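Local coordinates for protein leucyl aminopeptidase (Trypanosoma brucei brucei, PDB 5NTD) that probably removes leucine and similar residues from the N-termini of peptides, as a hexameric M17 aminopeptidase with two manganese ions beside bound bestatin, at residues Leu151-Phe165 / Val202-Pro216. Sequence-based numbering, arbitrary orientation.
Sequences LPIAAAVARCGKHNF and VATSTQLCQRLVDAP
His163 lies flat on the side-chain amide of Gln210, the two planes only 5° apart, with Gln210 OE1 over the ring centre. Its edge is used as well: His163 ND1 gives a nearly straight hydrogen bond of 2.6 Å to Asp214 OD2, close to the ring plane and on the syn side of the carboxylate, so stack and bond together fix the imidazole's tilt and rotation. Next along, Asn164 uses both ends of its amide. OD1 takes Arg211 NH1 at 2.8 Å on a lone pair, while ND2 donates to Gln207 O from above that carbonyl's plane, on the face opposite the helical donor Arg211 N. The Phe165 ring swings out along the helix end because chi1 is 180°, CG lying opposite the backbone N; there Ala215 CA sits over one face in a CH-pi contact and Pro216 CD approaches Phe165 CZ at 3.4 Å. At the other end the helices meet through small residues: Ala158 CB rests 3.6 Å from Ala203 CB, and the axes of segments 151-158 and 202-214 come within 8.5 Å at a crossing angle of -37°. Gln207 NE2 donates a hydrogen bond to Ala158 O, in the carbonyl plane on a lone pair, its amide steadied by Tyr22, Thr24 and Asn25. One water accepts from Phe165 N and Gln210 NE2 and donates to Asp214 OD2. Ile356 of a second subunit packs on Phe165. This buried seam, joining helix 150-158 and its following loop to helix 196-214, is consistent with the interface between the macro-like N-terminal and catalytic domains of M17 aminopeptidases.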
loop_
_atom_site.group_PDB
_atom_site.type_symbol
_atom_site.label_atom_id
_atom_site.label_comp_id
_atom_site.label_asym_id
_atom_site.label_seq_id
_atom_site.Cartn_x
_atom_site.Cartn_y
_atom_site.Cartn_z
ATOM N N LEU G 151 11.957 -46.159 -1.997
ATOM C CA LEU G 151 12.677 -44.859 -1.908
ATOM C C LEU G 151 11.724 -43.690 -1.562
ATOM O O LEU G 151 11.973 -42.971 -0.602
ATOM C CB LEU G 151 13.470 -44.522 -3.176
ATOM C CG LEU G 151 14.441 -43.366 -2.888
ATOM C CD1 LEU G 151 15.856 -43.887 -2.816
ATOM C CD2 LEU G 151 14.339 -42.286 -3.945
ATOM N N PRO G 152 10.660 -43.493 -2.348
ATOM C CA PRO G 152 9.752 -42.406 -1.986
ATOM C C PRO G 152 9.115 -42.576 -0.618
ATOM O O PRO G 152 8.922 -41.582 0.085
ATOM C CB PRO G 152 8.691 -42.423 -3.086
ATOM C CG PRO G 152 8.836 -43.716 -3.770
ATOM C CD PRO G 152 10.258 -44.135 -3.600
ATOM N N ILE G 153 8.824 -43.808 -0.231
ATOM C CA ILE G 153 8.255 -44.066 1.116
ATOM C C ILE G 153 9.271 -43.751 2.188
ATOM O O ILE G 153 8.943 -43.163 3.207
ATOM C CB ILE G 153 7.666 -45.466 1.291
ATOM C CG1 ILE G 153 6.173 -45.438 0.954
ATOM C CG2 ILE G 153 7.711 -45.886 2.753
ATOM C CD1 ILE G 153 5.873 -45.780 -0.449
ATOM N N ALA G 154 10.513 -44.111 1.947
ATOM C CA ALA G 154 11.567 -43.834 2.943
ATOM C C ALA G 154 11.687 -42.341 3.245
ATOM O O ALA G 154 11.764 -41.926 4.385
ATOM C CB ALA G 154 12.891 -44.374 2.475
ATOM N N ALA G 155 11.746 -41.559 2.190
ATOM C CA ALA G 155 11.843 -40.102 2.320
ATOM C C ALA G 155 10.555 -39.523 2.974
ATOM O O ALA G 155 10.617 -38.636 3.779
ATOM C CB ALA G 155 12.110 -39.455 0.959
ATOM N N ALA G 156 9.420 -40.078 2.579
ATOM C CA ALA G 156 8.118 -39.633 3.062
ATOM C C ALA G 156 7.990 -39.810 4.553
ATOM O O ALA G 156 7.486 -38.936 5.254
ATOM C CB ALA G 156 6.999 -40.366 2.366
ATOM N N VAL G 157 8.474 -40.940 5.035
ATOM C CA VAL G 157 8.441 -41.235 6.476
ATOM C C VAL G 157 9.510 -40.454 7.220
ATOM O O VAL G 157 9.281 -39.949 8.321
ATOM C CB VAL G 157 8.593 -42.731 6.755
ATOM C CG1 VAL G 157 8.715 -42.999 8.245
ATOM C CG2 VAL G 157 7.391 -43.467 6.192
ATOM N N ALA G 158 10.671 -40.323 6.603
ATOM C CA ALA G 158 11.738 -39.471 7.157
ATOM C C ALA G 158 11.257 -38.029 7.446
ATOM O O ALA G 158 11.612 -37.423 8.460
ATOM C CB ALA G 158 12.931 -39.414 6.213
ATOM N N ARG G 159 10.427 -37.498 6.574
ATOM C CA ARG G 159 9.984 -36.078 6.691
ATOM C C ARG G 159 8.720 -35.904 7.519
ATOM O O ARG G 159 8.278 -34.798 7.752
ATOM C CB ARG G 159 9.852 -35.398 5.299
ATOM C CG ARG G 159 8.589 -35.702 4.506
ATOM C CD ARG G 159 8.580 -34.948 3.184
ATOM N NE ARG G 159 8.961 -35.757 2.024
ATOM C CZ ARG G 159 10.139 -35.697 1.379
ATOM N NH1 ARG G 159 11.122 -34.896 1.790
ATOM N NH2 ARG G 159 10.349 -36.444 0.311
ATOM N N CYS G 160 8.151 -37.005 7.979
ATOM C CA CYS G 160 6.855 -36.957 8.664
ATOM C C CYS G 160 7.035 -36.734 10.155
ATOM O O CYS G 160 8.111 -36.868 10.705
ATOM C CB CYS G 160 6.027 -38.223 8.409
ATOM S SG CYS G 160 6.353 -39.548 9.602
ATOM N N GLY G 161 5.928 -36.419 10.783
ATOM C CA GLY G 161 5.859 -36.319 12.225
ATOM C C GLY G 161 6.609 -35.128 12.773
ATOM O O GLY G 161 6.901 -34.174 12.059
ATOM N N LYS G 162 6.892 -35.200 14.060
ATOM C CA LYS G 162 7.588 -34.128 14.758
ATOM C C LYS G 162 9.002 -34.028 14.255
ATOM O O LYS G 162 9.623 -35.028 13.971
ATOM C CB LYS G 162 7.536 -34.337 16.261
ATOM C CG LYS G 162 6.170 -33.938 16.772
ATOM C CD LYS G 162 5.719 -34.359 18.152
ATOM C CE LYS G 162 4.587 -33.481 18.691
ATOM N NZ LYS G 162 3.507 -33.236 17.693
ATOM N N HIS G 163 9.501 -32.811 14.175
ATOM C CA HIS G 163 10.807 -32.550 13.586
ATOM C C HIS G 163 11.934 -32.732 14.591
ATOM O O HIS G 163 11.800 -32.442 15.775
ATOM C CB HIS G 163 10.890 -31.137 12.993
ATOM C CG HIS G 163 9.994 -30.935 11.813
ATOM N ND1 HIS G 163 10.235 -29.990 10.845
ATOM C CD2 HIS G 163 8.891 -31.610 11.410
ATOM C CE1 HIS G 163 9.308 -30.068 9.915
ATOM N NE2 HIS G 163 8.490 -31.054 10.223
ATOM N N ASN G 164 13.060 -33.221 14.101
ATOM C CA ASN G 164 14.226 -33.451 14.975
ATOM C C ASN G 164 14.731 -32.144 15.543
ATOM O O ASN G 164 15.285 -32.117 16.640
ATOM C CB ASN G 164 15.328 -34.254 14.286
ATOM C CG ASN G 164 16.026 -33.496 13.200
ATOM O OD1 ASN G 164 16.894 -32.663 13.473
ATOM N ND2 ASN G 164 15.623 -33.755 11.949
ATOM N N PHE G 165 14.557 -31.064 14.792
ATOM C CA PHE G 165 14.869 -29.749 15.337
ATOM C C PHE G 165 13.733 -29.280 16.257
ATOM O O PHE G 165 12.598 -29.165 15.845
ATOM C CB PHE G 165 15.126 -28.687 14.290
ATOM C CG PHE G 165 15.427 -27.370 14.906
ATOM C CD1 PHE G 165 16.715 -27.065 15.340
ATOM C CD2 PHE G 165 14.389 -26.472 15.194
ATOM C CE1 PHE G 165 16.986 -25.875 15.979
ATOM C CE2 PHE G 165 14.659 -25.276 15.847
ATOM C CZ PHE G 165 15.947 -24.986 16.248
ATOM N N VAL G 202 19.457 -42.387 3.247
ATOM C CA VAL G 202 18.521 -41.445 2.556
ATOM C C VAL G 202 17.660 -40.675 3.562
ATOM O O VAL G 202 17.548 -39.466 3.512
ATOM C CB VAL G 202 17.597 -42.184 1.559
ATOM C CG1 VAL G 202 16.507 -41.276 1.015
ATOM C CG2 VAL G 202 18.431 -42.714 0.415
ATOM N N ALA G 203 17.061 -41.431 4.464
ATOM C CA ALA G 203 16.210 -40.838 5.504
ATOM C C ALA G 203 17.001 -39.881 6.369
ATOM O O ALA G 203 16.533 -38.795 6.737
ATOM C CB ALA G 203 15.598 -41.899 6.367
ATOM N N THR G 204 18.230 -40.266 6.658
ATOM C CA THR G 204 19.134 -39.404 7.453
ATOM C C THR G 204 19.368 -38.059 6.743
ATOM O O THR G 204 19.349 -37.001 7.377
ATOM C CB THR G 204 20.474 -40.118 7.728
ATOM O OG1 THR G 204 20.180 -41.337 8.418
ATOM C CG2 THR G 204 21.416 -39.254 8.594
ATOM N N SER G 205 19.626 -38.121 5.441
ATOM C CA SER G 205 19.886 -36.908 4.653
ATOM C C SER G 205 18.632 -36.016 4.546
ATOM O O SER G 205 18.722 -34.806 4.616
ATOM C CB SER G 205 20.415 -37.241 3.281
ATOM O OG SER G 205 21.833 -37.388 3.326
ATOM N N THR G 206 17.466 -36.631 4.376
ATOM C CA THR G 206 16.208 -35.886 4.379
ATOM C C THR G 206 16.039 -35.098 5.700
ATOM O O THR G 206 15.682 -33.929 5.703
ATOM C CB THR G 206 15.015 -36.811 4.226
ATOM O OG1 THR G 206 15.097 -37.452 2.957
ATOM C CG2 THR G 206 13.679 -36.033 4.296
ATOM N N GLN G 207 16.345 -35.775 6.806
ATOM C CA GLN G 207 16.172 -35.217 8.154
ATOM C C GLN G 207 17.249 -34.222 8.547
ATOM O O GLN G 207 16.968 -33.238 9.217
ATOM C CB GLN G 207 16.077 -36.297 9.191
ATOM C CG GLN G 207 14.794 -37.095 9.032
ATOM C CD GLN G 207 14.672 -38.224 10.037
ATOM O OE1 GLN G 207 15.677 -38.686 10.599
ATOM N NE2 GLN G 207 13.457 -38.689 10.239
ATOM N N LEU G 208 18.470 -34.453 8.106
ATOM C CA LEU G 208 19.541 -33.452 8.313
ATOM C C LEU G 208 19.189 -32.171 7.543
ATOM O O LEU G 208 19.353 -31.079 8.041
ATOM C CB LEU G 208 20.898 -33.975 7.862
ATOM C CG LEU G 208 22.042 -32.985 7.960
ATOM C CD1 LEU G 208 22.212 -32.480 9.379
ATOM C CD2 LEU G 208 23.341 -33.634 7.498
ATOM N N CYS G 209 18.747 -32.351 6.312
ATOM C CA CYS G 209 18.332 -31.241 5.447
ATOM C C CYS G 209 17.213 -30.460 6.130
ATOM O O CYS G 209 17.274 -29.240 6.281
ATOM C CB CYS G 209 17.880 -31.755 4.111
ATOM S SG CYS G 209 17.445 -30.455 2.922
ATOM N N GLN G 210 16.248 -31.208 6.638
ATOM C CA GLN G 210 15.144 -30.631 7.427
ATOM C C GLN G 210 15.651 -29.835 8.618
ATOM O O GLN G 210 15.196 -28.712 8.902
ATOM C CB GLN G 210 14.203 -31.717 7.893
ATOM C CG GLN G 210 12.896 -31.203 8.430
ATOM C CD GLN G 210 12.150 -32.275 9.216
ATOM O OE1 GLN G 210 11.101 -32.744 8.802
ATOM N NE2 GLN G 210 12.683 -32.631 10.379
ATOM N N ARG G 211 16.633 -30.396 9.295
ATOM C CA ARG G 211 17.197 -29.781 10.517
ATOM C C ARG G 211 17.830 -28.450 10.189
ATOM O O ARG G 211 17.621 -27.449 10.878
ATOM C CB ARG G 211 18.224 -30.715 11.149
ATOM C CG ARG G 211 18.728 -30.242 12.509
ATOM C CD ARG G 211 19.664 -31.257 13.177
ATOM N NE ARG G 211 20.103 -30.733 14.454
ATOM C CZ ARG G 211 19.341 -30.674 15.548
ATOM N NH1 ARG G 211 18.113 -31.181 15.566
ATOM N NH2 ARG G 211 19.824 -30.077 16.647
ATOM N N LEU G 212 18.640 -28.452 9.150
ATOM C CA LEU G 212 19.392 -27.256 8.746
ATOM C C LEU G 212 18.416 -26.118 8.333
ATOM O O LEU G 212 18.609 -24.959 8.667
ATOM C CB LEU G 212 20.359 -27.558 7.617
ATOM C CG LEU G 212 21.498 -28.547 7.951
ATOM C CD1 LEU G 212 22.165 -28.996 6.692
ATOM C CD2 LEU G 212 22.524 -27.928 8.886
ATOM N N VAL G 213 17.378 -26.504 7.614
ATOM C CA VAL G 213 16.398 -25.551 7.092
ATOM C C VAL G 213 15.517 -24.983 8.221
ATOM O O VAL G 213 15.350 -23.777 8.346
ATOM C CB VAL G 213 15.571 -26.177 5.960
ATOM C CG1 VAL G 213 14.496 -25.210 5.477
ATOM C CG2 VAL G 213 16.489 -26.510 4.808
ATOM N N ASP G 214 15.029 -25.872 9.068
ATOM C CA ASP G 214 14.236 -25.504 10.282
ATOM C C ASP G 214 15.009 -24.573 11.213
ATOM O O ASP G 214 14.462 -23.701 11.839
ATOM C CB ASP G 214 13.853 -26.731 11.118
ATOM C CG ASP G 214 12.564 -27.399 10.658
ATOM O OD1 ASP G 214 11.728 -26.746 10.000
ATOM O OD2 ASP G 214 12.437 -28.605 10.915
ATOM N N ALA G 215 16.308 -24.802 11.323
ATOM C CA ALA G 215 17.125 -24.105 12.313
ATOM C C ALA G 215 17.039 -22.620 12.056
ATOM O O ALA G 215 17.179 -22.175 10.915
ATOM C CB ALA G 215 18.573 -24.575 12.265
ATOM N N PRO G 216 16.863 -21.832 13.116
ATOM C CA PRO G 216 16.851 -20.391 12.935
ATOM C C PRO G 216 18.237 -19.859 12.674
ATOM O O PRO G 216 19.216 -20.523 12.957
ATOM C CB PRO G 216 16.333 -19.889 14.265
ATOM C CG PRO G 216 16.840 -20.884 15.248
ATOM C CD PRO G 216 16.736 -22.200 14.529
HETATM O O HOH W 1 10.310 -35.322 10.406
HETATM O O HOH W 2 13.314 -35.153 11.698
HETATM O O HOH W 3 14.170 -30.810 11.839
#